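Local coordinates for hypothetical protein aq_1956 (Aquifex aeolicus, PDB 2YVT) that is of unknown function but, as a member of the calcineurin-like metallophosphoesterase superfamily, probably hydrolyses phosphate esters with the help of bound metal ions, at residues A[206-211]-A[231-236]; A[101-106]-A[123-128]. All coordinates share one frame; numbering follows the deposited sequence.

Interaction 1 (A[206-211]-A[231-236])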
loop_
_atom_site.group_PDB
_atom_site.type_symbol
_atom_site.label_atom_id
_atom_site.label_comp_id
_atom_site.label_asym_id
_atom_site.label_seq_id
_atom_site.Cartn_x
_atom_site.Cartn_y
_atom_site.Cartn_z
ATOM N N THR A 206 -8.266 10.744 10.367
ATOM C CA THR A 206 -8.927 11.929 9.847
ATOM C C THR A 206 -9.472 11.699 8.434
ATOM O O THR A 206 -10.620 12.050 8.160
ATOM C CB THR A 206 -8.002 13.159 9.911
ATOM O OG1 THR A 206 -7.550 13.355 11.262
ATOM C CG2 THR A 206 -8.729 14.402 9.442
ATOM N N ILE A 207 -8.662 11.094 7.555
ATOM C CA ILE A 207 -9.120 10.721 6.211
ATOM C C ILE A 207 -10.332 9.804 6.282
ATOM O O ILE A 207 -11.285 9.955 5.529
ATOM C CB ILE A 207 -8.061 9.915 5.407
ATOM C CG1 ILE A 207 -6.749 10.669 5.231
ATOM C CG2 ILE A 207 -8.644 9.490 4.047
ATOM C CD1 ILE A 207 -5.674 9.799 4.585
ATOM N N ILE A 208 -10.275 8.823 7.179
ATOM C CA ILE A 208 -11.360 7.873 7.332
ATOM C C ILE A 208 -12.638 8.586 7.787
ATOM O O ILE A 208 -13.718 8.305 7.277
ATOM C CB ILE A 208 -10.956 6.727 8.282
ATOM C CG1 ILE A 208 -9.986 5.780 7.561
ATOM C CG2 ILE A 208 -12.185 5.982 8.801
ATOM C CD1 ILE A 208 -9.350 4.735 8.460
ATOM N N LYS A 209 -12.495 9.528 8.718
ATOM C CA LYS A 209 -13.627 10.330 9.184
ATOM C C LYS A 209 -14.204 11.157 8.032
ATOM O O LYS A 209 -15.423 11.207 7.834
ATOM C CB LYS A 209 -13.192 11.220 10.360
ATOM C CG LYS A 209 -14.103 12.417 10.683
ATOM C CD LYS A 209 -15.376 12.002 11.395
ATOM C CE LYS A 209 -16.210 13.226 11.783
ATOM N NZ LYS A 209 -17.437 12.833 12.509
ATOM N N SER A 210 -13.316 11.779 7.261
ATOM C CA SER A 210 -13.717 12.636 6.153
ATOM C C SER A 210 -14.404 11.881 5.015
ATOM O O SER A 210 -15.454 12.314 4.527
ATOM C CB SER A 210 -12.513 13.422 5.623
ATOM O OG SER A 210 -12.899 14.244 4.542
ATOM N N LEU A 211 -13.814 10.758 4.605
ATOM C CA LEU A 211 -14.275 10.002 3.438
ATOM C C LEU A 211 -15.319 8.938 3.760
ATOM O O LEU A 211 -16.081 8.524 2.877
ATOM C CB LEU A 211 -13.085 9.338 2.731
ATOM C CG LEU A 211 -12.022 10.258 2.121
ATOM C CD1 LEU A 211 -11.072 9.431 1.265
ATOM C CD2 LEU A 211 -12.644 11.384 1.311
ATOM N N THR A 231 -15.677 2.575 9.513
ATOM C CA THR A 231 -14.889 1.868 8.508
ATOM C C THR A 231 -14.234 0.613 9.071
ATOM O O THR A 231 -13.613 0.664 10.131
ATOM C CB THR A 231 -13.783 2.799 7.987
ATOM O OG1 THR A 231 -14.375 3.977 7.434
ATOM C CG2 THR A 231 -12.892 2.117 6.932
ATOM N N ILE A 232 -14.355 -0.504 8.350
ATOM C CA ILE A 232 -13.593 -1.710 8.685
ATOM C C ILE A 232 -12.180 -1.524 8.155
ATOM O O ILE A 232 -11.977 -1.396 6.939
ATOM C CB ILE A 232 -14.181 -2.992 8.055
ATOM C CG1 ILE A 232 -15.624 -3.220 8.518
ATOM C CG2 ILE A 232 -13.287 -4.213 8.367
ATOM C CD1 ILE A 232 -16.327 -4.288 7.744
ATOM N N VAL A 233 -11.215 -1.489 9.069
ATOM C CA VAL A 233 -9.816 -1.313 8.705
ATOM C C VAL A 233 -9.101 -2.654 8.843
ATOM O O VAL A 233 -9.199 -3.319 9.883
ATOM C CB VAL A 233 -9.131 -0.231 9.566
ATOM C CG1 VAL A 233 -7.677 -0.033 9.137
ATOM C CG2 VAL A 233 -9.908 1.093 9.467
ATOM N N VAL A 234 -8.403 -3.050 7.780
ATOM C CA VAL A 234 -7.714 -4.335 7.742
ATOM C C VAL A 234 -6.235 -4.114 7.460
ATOM O O VAL A 234 -5.873 -3.561 6.417
ATOM C CB VAL A 234 -8.304 -5.260 6.641
ATOM C CG1 VAL A 234 -7.589 -6.609 6.628
ATOM C CG2 VAL A 234 -9.803 -5.461 6.854
ATOM N N ASN A 235 -5.395 -4.545 8.395
ATOM C CA ASN A 235 -3.955 -4.589 8.169
ATOM C C ASN A 235 -3.556 -6.062 8.076
ATOM O O ASN A 235 -3.648 -6.794 9.066
ATOM C CB ASN A 235 -3.185 -3.872 9.275
ATOM C CG ASN A 235 -1.768 -3.551 8.863
ATOM O OD1 ASN A 235 -1.149 -4.312 8.110
ATOM N ND2 ASN A 235 -1.242 -2.423 9.343
ATOM N N PRO A 236 -3.149 -6.510 6.882
ATOM C CA PRO A 236 -2.894 -7.949 6.681
ATOM C C PRO A 236 -1.790 -8.554 7.547
ATOM O O PRO A 236 -1.738 -9.768 7.684
ATOM C CB PRO A 236 -2.484 -8.037 5.204
ATOM C CG PRO A 236 -2.960 -6.766 4.579
ATOM C CD PRO A 236 -2.945 -5.725 5.649
#
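In the helix-on-sheet layer of this calcineurin-like fold, Ile208 of helix 202-211 packs on Thr231 and Val233 of strand 231-235. The helix belongs to the beta-alpha-beta crossover from strand 175-180 to its parallel neighbour 215-218, and strand 231-235 lies beside 215-218 on its far side in the sheet, also parallel to it. The backbones are closest at Ile208 and Thr231, whose CA atoms are 7.1 Å apart, so this is a contact made by branches of side chains. Ile208 divides its two arms between the two strand residues. Its CG2 methyl, anti to the backbone N, meets the Thr231 side chain, at 3.3 Å from OG1 and 3.7 Å from CB. The longer arm has CG1 beside the backbone N (chi1 -74°) and an extended second torsion (171°), which carries CD1 on to Val233, where it meets CG2 at 3.8 Å. Both approaches are at a slant, methyl against methyl or hydroxyl, with no hydrogen bond between the segments. The Thr231 hydroxyl is instead bonded to Pro213 O, in the chain just beyond the helix. That bond satisfies the buried OG1 and is likely to restrict the side chain's rotation, with Ile208 CG2 lying against the same oxygen. Thr231 and Val233, two residues apart on an extended strand, turn the same way, and the single isoleucine reaches both. Beyond its threonine and valine partners, Ile208 also touches Pro184. On the strand's other surface, the alternating residue Val234 packs on Ala245 and Leu247 of strand 243-248 in the six-stranded sheet. Strand 231-235 is therefore layered between helix 202-211 and that sheet, while strand 215-218 pairs with it in parallel along one edge and strand 224-228 antiparallel along the other.

Interaction 2 (A[101-106]-A[123-128])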
loop_
_atom_site.group_PDB
_atom_site.type_symbol
_atom_site.label_atom_id
_atom_site.label_comp_id
_atom_site.label_asym_id
_atom_site.label_seq_id
_atom_site.Cartn_x
_atom_site.Cartn_y
_atom_site.Cartn_z
ATOM N N ALA A 101 10.434 4.752 -3.862
ATOM C CA ALA A 101 10.838 6.070 -4.297
ATOM C C ALA A 101 12.150 5.951 -5.077
ATOM O O ALA A 101 12.895 4.992 -4.885
ATOM C CB ALA A 101 11.035 6.960 -3.075
ATOM N N PRO A 102 12.440 6.928 -5.957
ATOM C CA PRO A 102 11.631 8.106 -6.290
ATOM C C PRO A 102 10.274 7.771 -6.915
ATOM O O PRO A 102 10.159 6.825 -7.712
ATOM C CB PRO A 102 12.511 8.864 -7.296
ATOM C CG PRO A 102 13.915 8.374 -7.013
ATOM C CD PRO A 102 13.727 6.927 -6.675
ATOM N N LEU A 103 9.253 8.548 -6.557
ATOM C CA LEU A 103 7.930 8.330 -7.131
ATOM C C LEU A 103 7.961 8.325 -8.658
ATOM O O LEU A 103 7.306 7.492 -9.288
ATOM C CB LEU A 103 6.917 9.358 -6.629
ATOM C CG LEU A 103 5.477 9.166 -7.114
ATOM C CD1 LEU A 103 4.893 7.802 -6.683
ATOM C CD2 LEU A 103 4.614 10.301 -6.601
ATOM N N LYS A 104 8.728 9.239 -9.247
ATOM C CA LYS A 104 8.790 9.329 -10.715
ATOM C C LYS A 104 9.294 8.024 -11.339
ATOM O O LYS A 104 8.819 7.616 -12.397
ATOM C CB LYS A 104 9.622 10.538 -11.164
ATOM C CG LYS A 104 8.959 11.891 -10.788
ATOM C CD LYS A 104 9.703 13.103 -11.349
ATOM C CE LYS A 104 9.006 14.421 -11.000
ATOM N NZ LYS A 104 8.965 14.729 -9.537
ATOM N N ILE A 105 10.241 7.363 -10.669
ATOM C CA ILE A 105 10.772 6.083 -11.138
ATOM C C ILE A 105 9.755 4.953 -10.912
ATOM O O ILE A 105 9.556 4.092 -11.773
ATOM C CB ILE A 105 12.138 5.777 -10.479
ATOM C CG1 ILE A 105 13.161 6.805 -10.981
ATOM C CG2 ILE A 105 12.584 4.334 -10.765
ATOM C CD1 ILE A 105 14.552 6.661 -10.394
ATOM N N PHE A 106 9.096 4.969 -9.757
ATOM C CA PHE A 106 8.065 3.992 -9.473
ATOM C C PHE A 106 6.941 4.060 -10.516
ATOM O O PHE A 106 6.497 3.035 -11.030
ATOM C CB PHE A 106 7.493 4.212 -8.070
ATOM C CG PHE A 106 6.431 3.235 -7.712
ATOM C CD1 PHE A 106 6.761 1.950 -7.310
ATOM C CD2 PHE A 106 5.092 3.589 -7.818
ATOM C CE1 PHE A 106 5.756 1.025 -6.996
ATOM C CE2 PHE A 106 4.097 2.681 -7.518
ATOM C CZ PHE A 106 4.427 1.401 -7.113
ATOM N N LEU A 123 -2.432 2.458 -7.778
ATOM C CA LEU A 123 -3.290 3.513 -7.247
ATOM C C LEU A 123 -2.503 4.341 -6.261
ATOM O O LEU A 123 -2.120 3.866 -5.192
ATOM C CB LEU A 123 -4.529 2.927 -6.563
ATOM C CG LEU A 123 -5.491 2.138 -7.441
ATOM C CD1 LEU A 123 -6.620 1.617 -6.579
ATOM C CD2 LEU A 123 -6.026 2.989 -8.579
ATOM N N HIS A 124 -2.230 5.576 -6.646
ATOM C CA HIS A 124 -1.559 6.503 -5.758
ATOM C C HIS A 124 -2.033 7.910 -6.068
ATOM O O HIS A 124 -1.789 8.429 -7.163
ATOM C CB HIS A 124 -0.033 6.404 -5.879
ATOM C CG HIS A 124 0.691 7.353 -4.976
ATOM N ND1 HIS A 124 0.529 7.341 -3.605
ATOM C CD2 HIS A 124 1.551 8.364 -5.244
ATOM C CE1 HIS A 124 1.271 8.292 -3.066
ATOM N NE2 HIS A 124 1.894 8.935 -4.040
ATOM N N GLU A 125 -2.724 8.513 -5.100
ATOM C CA GLU A 125 -3.403 9.803 -5.303
ATOM C C GLU A 125 -4.424 9.690 -6.439
ATOM O O GLU A 125 -4.607 10.613 -7.239
ATOM C CB GLU A 125 -2.403 10.925 -5.580
ATOM C CG GLU A 125 -1.239 10.958 -4.613
ATOM C CD GLU A 125 -0.286 12.069 -4.916
ATOM O OE1 GLU A 125 -0.733 13.226 -4.914
ATOM O OE2 GLU A 125 0.900 11.788 -5.172
ATOM N N GLY A 126 -5.091 8.543 -6.497
ATOM C CA GLY A 126 -5.991 8.244 -7.593
ATOM C C GLY A 126 -6.933 7.114 -7.259
ATOM O O GLY A 126 -6.952 6.595 -6.128
ATOM N N PHE A 127 -7.708 6.724 -8.264
ATOM C CA PHE A 127 -8.853 5.873 -8.030
ATOM C C PHE A 127 -9.135 5.032 -9.252
ATOM O O PHE A 127 -8.706 5.362 -10.359
ATOM C CB PHE A 127 -10.073 6.738 -7.725
ATOM C CG PHE A 127 -10.515 7.575 -8.893
ATOM C CD1 PHE A 127 -11.544 7.140 -9.724
ATOM C CD2 PHE A 127 -9.888 8.786 -9.173
ATOM C CE1 PHE A 127 -11.951 7.913 -10.813
ATOM C CE2 PHE A 127 -10.286 9.566 -10.271
ATOM C CZ PHE A 127 -11.320 9.122 -11.088
ATOM N N ALA A 128 -9.885 3.958 -9.038
ATOM C CA ALA A 128 -10.366 3.134 -10.128
ATOM C C ALA A 128 -11.702 2.534 -9.733
ATOM O O ALA A 128 -11.916 2.173 -8.571
ATOM C CB ALA A 128 -9.376 2.047 -10.429
#
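Leu103 lays its two delta methyls against the His124 ring at the CD2 and NE2 positions, joining the first turn of helix 103-112 to the link between strands 120-122 and 126-130. That helix is the crossover of a beta-alpha-beta unit, between the parallel strands 91-95 and 120-122, and residues 123-125 then carry the chain over into the seven-stranded sheet. CD1 of Leu103 is 3.7 Å from His124 CD2 and approaches the ring obliquely, while Leu103 CD2 lies 4.0 Å from His124 NE2. The two side chains reach toward each other across the contact. Each has its CG anti to the backbone N (chi1 -177° for Leu103 and 180° for His124), and these extended torsions span a gap in which the nearest CA atoms, those of Leu103 and His124, remain 9.8 Å apart. One ring face of His124 is covered by its own neighbour: Glu125 CG sits over the ring centre, 3.7 Å above the plane. Both ring nitrogens are held, ND1 by the backbone N of Gly140 and NE2 by the hydroxyl of Tyr156, so the imidazole has little freedom to turn. An alanine in place of Leu103 lacks both delta methyls, which would probably open a gap beside His124 CD2 and lose the packing of the helix's first turn on the ring. Opposite Gly138, Glu125 and Gly126 form a G1 beta bulge, at the start of the pairing with strand 134-144. Across the segments, the Glu125 carboxylate makes a looser approach, with OE2 4.2 Å from Leu103 CD2, while its other oxygen, OE1, is hydrogen-bonded to Tyr160 OH.

Overall arrangement
Along the chain the two contacts follow one another, both segments of interaction 2 preceding those of interaction 1, and they do not touch: their centres are 20 Å apart and their nearest atoms about 9 Å. Both reach the seven-stranded mixed sheet, just ahead of strand 126-130 in interaction 2 and at strand 231-235 in interaction 1, with strands 134-144, 175-180 and 215-218 between them in the pairing. Each involves a crossover helix, but helix 202-211 links strands of this sheet, whereas helix 103-112 links strands of the six-stranded one. Interaction 1 thus packs a crossover helix on its own sheet, and interaction 2 packs one against the link between the two sheets.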